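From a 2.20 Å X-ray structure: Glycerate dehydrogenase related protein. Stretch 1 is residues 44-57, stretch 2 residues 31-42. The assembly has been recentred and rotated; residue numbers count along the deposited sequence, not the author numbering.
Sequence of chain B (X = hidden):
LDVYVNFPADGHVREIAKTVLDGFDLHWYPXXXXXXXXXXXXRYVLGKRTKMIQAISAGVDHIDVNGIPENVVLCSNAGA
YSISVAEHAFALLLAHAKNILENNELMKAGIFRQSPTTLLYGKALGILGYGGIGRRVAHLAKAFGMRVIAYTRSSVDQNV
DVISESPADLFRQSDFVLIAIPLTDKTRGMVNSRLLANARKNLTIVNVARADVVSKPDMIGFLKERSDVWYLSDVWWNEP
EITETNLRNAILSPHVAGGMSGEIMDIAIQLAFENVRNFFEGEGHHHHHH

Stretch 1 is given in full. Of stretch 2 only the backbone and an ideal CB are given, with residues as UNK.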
# COMPACT_ATOMS: atom_id res chain seq x y z
N TYR B 44 27.40 -11.45 24.16
CA TYR B 44 28.43 -11.43 23.16
C TYR B 44 29.63 -12.06 23.85
O TYR B 44 29.63 -12.27 25.07
CB TYR B 44 28.72 -9.98 22.70
CG TYR B 44 29.05 -8.99 23.82
CD1 TYR B 44 30.31 -8.96 24.40
CD2 TYR B 44 28.10 -8.09 24.29
CE1 TYR B 44 30.62 -8.05 25.44
CE2 TYR B 44 28.40 -7.17 25.32
CZ TYR B 44 29.67 -7.16 25.88
OH TYR B 44 29.98 -6.27 26.88
N VAL B 45 30.63 -12.41 23.06
CA VAL B 45 31.84 -13.01 23.57
C VAL B 45 32.98 -12.26 22.92
O VAL B 45 33.15 -12.33 21.70
CB VAL B 45 31.91 -14.51 23.18
CG1 VAL B 45 33.28 -15.10 23.58
CG2 VAL B 45 30.74 -15.28 23.82
N LEU B 46 33.76 -11.54 23.71
CA LEU B 46 34.84 -10.76 23.14
C LEU B 46 35.98 -11.62 22.63
O LEU B 46 36.36 -12.62 23.23
CB LEU B 46 35.40 -9.74 24.14
CG LEU B 46 34.43 -8.66 24.60
CD1 LEU B 46 35.21 -7.72 25.52
CD2 LEU B 46 33.78 -7.92 23.41
N GLY B 47 36.51 -11.20 21.50
CA GLY B 47 37.62 -11.91 20.90
C GLY B 47 38.70 -10.92 20.56
O GLY B 47 38.71 -9.77 20.99
N LYS B 48 39.63 -11.40 19.75
CA LYS B 48 40.74 -10.59 19.32
C LYS B 48 40.46 -9.98 17.97
O LYS B 48 41.08 -8.99 17.60
CB LYS B 48 41.99 -11.43 19.23
CG LYS B 48 42.73 -11.54 20.52
CD LYS B 48 43.85 -12.50 20.35
CE LYS B 48 44.84 -12.34 21.47
NZ LYS B 48 45.29 -13.68 21.88
N ARG B 49 39.54 -10.58 17.23
CA ARG B 49 39.23 -10.08 15.90
C ARG B 49 37.88 -9.37 15.80
O ARG B 49 37.49 -8.93 14.71
CB ARG B 49 39.30 -11.24 14.91
CG ARG B 49 40.58 -12.04 15.03
CD ARG B 49 40.66 -13.13 13.99
NE ARG B 49 40.45 -12.61 12.65
CZ ARG B 49 39.38 -12.87 11.90
NH1 ARG B 49 38.41 -13.65 12.37
NH2 ARG B 49 39.26 -12.34 10.69
N THR B 50 37.19 -9.26 16.92
CA THR B 50 35.86 -8.65 16.96
C THR B 50 35.82 -7.23 16.44
O THR B 50 36.57 -6.36 16.89
CB THR B 50 35.28 -8.61 18.39
OG1 THR B 50 35.51 -9.86 19.06
CG2 THR B 50 33.79 -8.33 18.33
N LYS B 51 34.94 -6.99 15.48
CA LYS B 51 34.77 -5.66 14.92
C LYS B 51 33.34 -5.23 15.05
O LYS B 51 33.04 -4.06 15.20
CB LYS B 51 35.08 -5.65 13.44
CG LYS B 51 36.49 -5.89 13.05
CD LYS B 51 36.52 -5.93 11.55
CE LYS B 51 37.92 -5.86 11.01
NZ LYS B 51 37.86 -5.90 9.53
N MSE B 52 32.46 -6.20 14.97
CA MSE B 52 31.05 -5.89 14.99
C MSE B 52 30.17 -6.90 15.67
O MSE B 52 30.34 -8.11 15.51
CB MSE B 52 30.57 -5.66 13.55
CG MSE B 52 29.08 -5.33 13.37
SE MSE B 52 28.08 -6.82 13.57
CE MSE B 52 27.09 -6.83 12.43
N ILE B 53 29.20 -6.39 16.42
CA ILE B 53 28.25 -7.21 17.13
C ILE B 53 26.85 -6.83 16.71
O ILE B 53 26.45 -5.67 16.81
CB ILE B 53 28.42 -7.03 18.65
CG1 ILE B 53 29.85 -7.40 19.05
CG2 ILE B 53 27.40 -7.89 19.41
CD1 ILE B 53 30.19 -7.18 20.50
N GLN B 54 26.10 -7.82 16.24
CA GLN B 54 24.74 -7.60 15.77
C GLN B 54 23.66 -8.27 16.61
O GLN B 54 23.54 -9.49 16.60
CB GLN B 54 24.61 -8.09 14.33
CG GLN B 54 23.22 -7.95 13.77
CD GLN B 54 22.90 -6.53 13.35
OE1 GLN B 54 23.56 -5.96 12.48
NE2 GLN B 54 21.89 -5.94 13.98
N ALA B 55 22.88 -7.47 17.34
CA ALA B 55 21.78 -7.99 18.14
C ALA B 55 20.64 -8.26 17.15
O ALA B 55 20.49 -7.56 16.15
CB ALA B 55 21.34 -6.96 19.18
N ILE B 56 19.84 -9.28 17.43
CA ILE B 56 18.73 -9.59 16.52
C ILE B 56 17.46 -8.93 17.00
O ILE B 56 16.46 -8.94 16.31
CB ILE B 56 18.50 -11.09 16.41
CG1 ILE B 56 18.16 -11.67 17.77
CG2 ILE B 56 19.73 -11.75 15.81
CD1 ILE B 56 17.34 -12.93 17.73
N SER B 57 17.50 -8.35 18.20
CA SER B 57 16.33 -7.67 18.75
C SER B 57 16.35 -6.19 18.36
O SER B 57 17.35 -5.69 17.86
CB SER B 57 16.29 -7.81 20.28
OG SER B 57 17.44 -7.25 20.88
N UNK B 31 30.19 -23.87 18.73
CA UNK B 31 31.56 -24.04 18.25
C UNK B 31 32.18 -22.70 17.99
O UNK B 31 32.46 -22.29 16.86
CB UNK B 31 31.60 -24.90 16.98
N UNK B 32 32.39 -22.04 19.11
CA UNK B 32 32.95 -20.72 19.17
C UNK B 32 34.08 -20.50 18.22
O UNK B 32 34.92 -21.37 17.97
CB UNK B 32 33.42 -20.42 20.59
N UNK B 33 34.12 -19.28 17.72
CA UNK B 33 35.16 -18.88 16.82
C UNK B 33 35.31 -17.36 16.86
O UNK B 33 34.33 -16.63 16.77
CB UNK B 33 34.86 -19.37 15.40
N UNK B 34 36.55 -16.93 17.00
CA UNK B 34 36.91 -15.53 17.07
C UNK B 34 36.67 -14.88 15.71
O UNK B 34 37.60 -14.75 14.91
CB UNK B 34 38.37 -15.36 17.51
N UNK B 35 35.44 -14.47 15.45
CA UNK B 35 35.11 -13.86 14.17
C UNK B 35 35.03 -12.33 14.20
O UNK B 35 35.00 -11.71 15.27
CB UNK B 35 33.77 -14.42 13.68
N UNK B 36 35.03 -11.74 13.01
CA UNK B 36 34.92 -10.31 12.87
C UNK B 36 33.51 -9.86 13.22
O UNK B 36 33.32 -8.79 13.76
CB UNK B 36 35.29 -9.88 11.45
N UNK B 37 32.54 -10.70 12.90
CA UNK B 37 31.17 -10.38 13.20
C UNK B 37 30.54 -11.42 14.08
O UNK B 37 30.76 -12.63 13.94
CB UNK B 37 30.36 -10.22 11.91
N UNK B 38 29.76 -10.94 15.03
CA UNK B 38 29.07 -11.80 15.96
C UNK B 38 27.61 -11.41 16.00
O UNK B 38 27.27 -10.24 16.13
CB UNK B 38 29.70 -11.72 17.35
N UNK B 39 26.74 -12.40 15.85
CA UNK B 39 25.30 -12.14 15.89
C UNK B 39 24.86 -12.68 17.24
O UNK B 39 25.18 -13.81 17.60
CB UNK B 39 24.54 -12.79 14.73
N UNK B 40 24.12 -11.88 17.98
CA UNK B 40 23.72 -12.28 19.31
C UNK B 40 22.28 -11.98 19.65
O UNK B 40 21.57 -11.29 18.93
CB UNK B 40 24.63 -11.60 20.34
N UNK B 41 21.88 -12.49 20.79
CA UNK B 41 20.58 -12.22 21.33
C UNK B 41 20.84 -11.40 22.59
O UNK B 41 20.56 -10.21 22.63
CB UNK B 41 19.79 -13.50 21.61
N UNK B 42 21.43 -12.03 23.59
CA UNK B 42 21.70 -11.37 24.85
C UNK B 42 23.15 -11.26 25.24
O UNK B 42 23.54 -10.33 25.93
CB UNK B 42 20.95 -12.10 25.97

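Position 31 has nothing of stretch 1 near its CB. It is Asp31, which makes no contact here.

At position 32 the CB points toward stretch 1 but lies more than 5.5 Å from it. Only a long side chain could bridge the gap; an aromatic or a long aliphatic would suit Val45. It is Tyr32; Tyr32 CE1 lies 3.4 Å from Val45 CG1.

Position 33 points away, and many residues would do. It is Tyr33; Tyr33 OH comes to 4.0 Å from Arg49 NH1.

Position 34 points toward the turn at Gly47, Lys48 and Arg49. The ideal CB at 34 is 4.7 Å from Lys48 N, and backbone NH groups are on offer. A short acceptor fits: Asp, Asn or perhaps Ser. It is Asp34. Lys48 N donates to Asp34 OD2 at 2.8 Å, and Arg49 N donates to Asp34 OD1 at 3.0 Å. Asp34 O also accepts from Arg49 NH1 at 2.9 Å. A CB on Gly47 would clash with Asp34 OD1, so the glycine leaves room for the carboxylate.

Position 35 points away. It is Ala35. Its O and Asp34 OD1 both accept from water 1, which in turn accepts from Thr50 OG1.

Position 36 points sideways, its ideal CB at 36 lying 4.1 Å from Lys51 CD, with Arg49 nearby. Two positive charges favour Glu; Asp or Gln are possible. It is Glu36. Glu36 OE1 forms a salt bridge with Lys51 NZ at 3.0 Å and a long one with Arg49 NH2 at 3.8 Å. Its CG lies over one face of the guanidinium.

Positions 37 to 40 form a strand parallel to residues 52 to 55, and as in any strand their side chains alternate between the sheet faces.

Position 37 shares a face with Met52 and Gln54. A small apolar residue would suit. It is Ala37, with Ala37 CB 4.4 Å from Met52 SE.

Position 38 shares a face with Ile53. The ideal CB at 38 lies 4.6 Å from Ile53 CG1, so Met or Leu could pack there; a long amide such as Gln could also reach the polar backbone of Val45. It is Gln38, whose amide reaches that backbone.

Position 39 is on the face of Met52 and Gln54, with Ile56 CG2 5.0 Å from the ideal CB at 39. A beta-branched or other apolar residue fits. It is Val39; Val39 CG1 meets Ile56 CG2 at 3.6 Å.

Position 40 faces Ile53, Ala55 and Tyr44, which favours Ile, Leu or Val. It is Ile40; Ile40 CD1 packs 3.7 Å from Ile53 CG2.

Positions 41 and 42 point away. They are Lys41, with Lys41 CG 3.7 Å from Ile56 CD1, and Asp42.

Stretch 2 (31-42) DYYDAEAQVIKD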
# COMPACT_ATOMS: atom_id res chain seq x y z
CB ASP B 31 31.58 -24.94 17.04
CG ASP B 31 31.18 -26.34 17.40
OD1 ASP B 31 31.89 -26.96 18.22
OD2 ASP B 31 30.15 -26.80 16.90
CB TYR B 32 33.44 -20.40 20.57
CG TYR B 32 34.09 -19.04 20.60
CD1 TYR B 32 33.32 -17.89 20.75
CD2 TYR B 32 35.45 -18.89 20.37
CE1 TYR B 32 33.89 -16.62 20.64
CE2 TYR B 32 36.03 -17.62 20.26
CZ TYR B 32 35.24 -16.49 20.40
OH TYR B 32 35.81 -15.24 20.31
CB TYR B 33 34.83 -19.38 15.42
CG TYR B 33 35.87 -18.97 14.42
CD1 TYR B 33 37.12 -19.59 14.38
CD2 TYR B 33 35.63 -17.92 13.56
CE1 TYR B 33 38.11 -19.15 13.50
CE2 TYR B 33 36.59 -17.47 12.68
CZ TYR B 33 37.84 -18.09 12.65
OH TYR B 33 38.79 -17.63 11.76
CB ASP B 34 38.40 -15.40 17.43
CG ASP B 34 38.72 -14.10 18.12
OD1 ASP B 34 38.01 -13.10 17.86
OD2 ASP B 34 39.68 -14.06 18.92
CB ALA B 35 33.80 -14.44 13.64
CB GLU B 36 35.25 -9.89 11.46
CG GLU B 36 36.73 -9.87 11.21
CD GLU B 36 37.08 -9.40 9.82
OE1 GLU B 36 38.21 -8.89 9.64
OE2 GLU B 36 36.25 -9.55 8.90
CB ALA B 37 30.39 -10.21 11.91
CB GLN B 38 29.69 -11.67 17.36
CG GLN B 38 29.19 -12.68 18.35
CD GLN B 38 29.96 -12.60 19.65
OE1 GLN B 38 31.18 -12.77 19.66
NE2 GLN B 38 29.26 -12.34 20.74
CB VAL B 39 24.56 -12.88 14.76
CG1 VAL B 39 23.09 -12.48 14.76
CG2 VAL B 39 25.23 -12.58 13.42
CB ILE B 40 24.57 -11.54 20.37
CG1 ILE B 40 24.12 -10.08 20.43
CG2 ILE B 40 26.05 -11.58 20.00
CD1 ILE B 40 24.75 -9.25 21.55
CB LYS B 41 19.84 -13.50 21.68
CG LYS B 41 19.47 -14.32 20.48
CD LYS B 41 18.56 -15.45 20.90
CE LYS B 41 18.14 -16.27 19.71
NZ LYS B 41 17.17 -17.32 20.13
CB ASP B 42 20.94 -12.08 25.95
CG ASP B 42 19.46 -12.14 25.67
OD1 ASP B 42 18.77 -13.03 26.22
OD2 ASP B 42 18.96 -11.29 24.91
O HOH W 1 35.39 -12.12 17.83
O HOH W 2 19.33 -9.23 20.53
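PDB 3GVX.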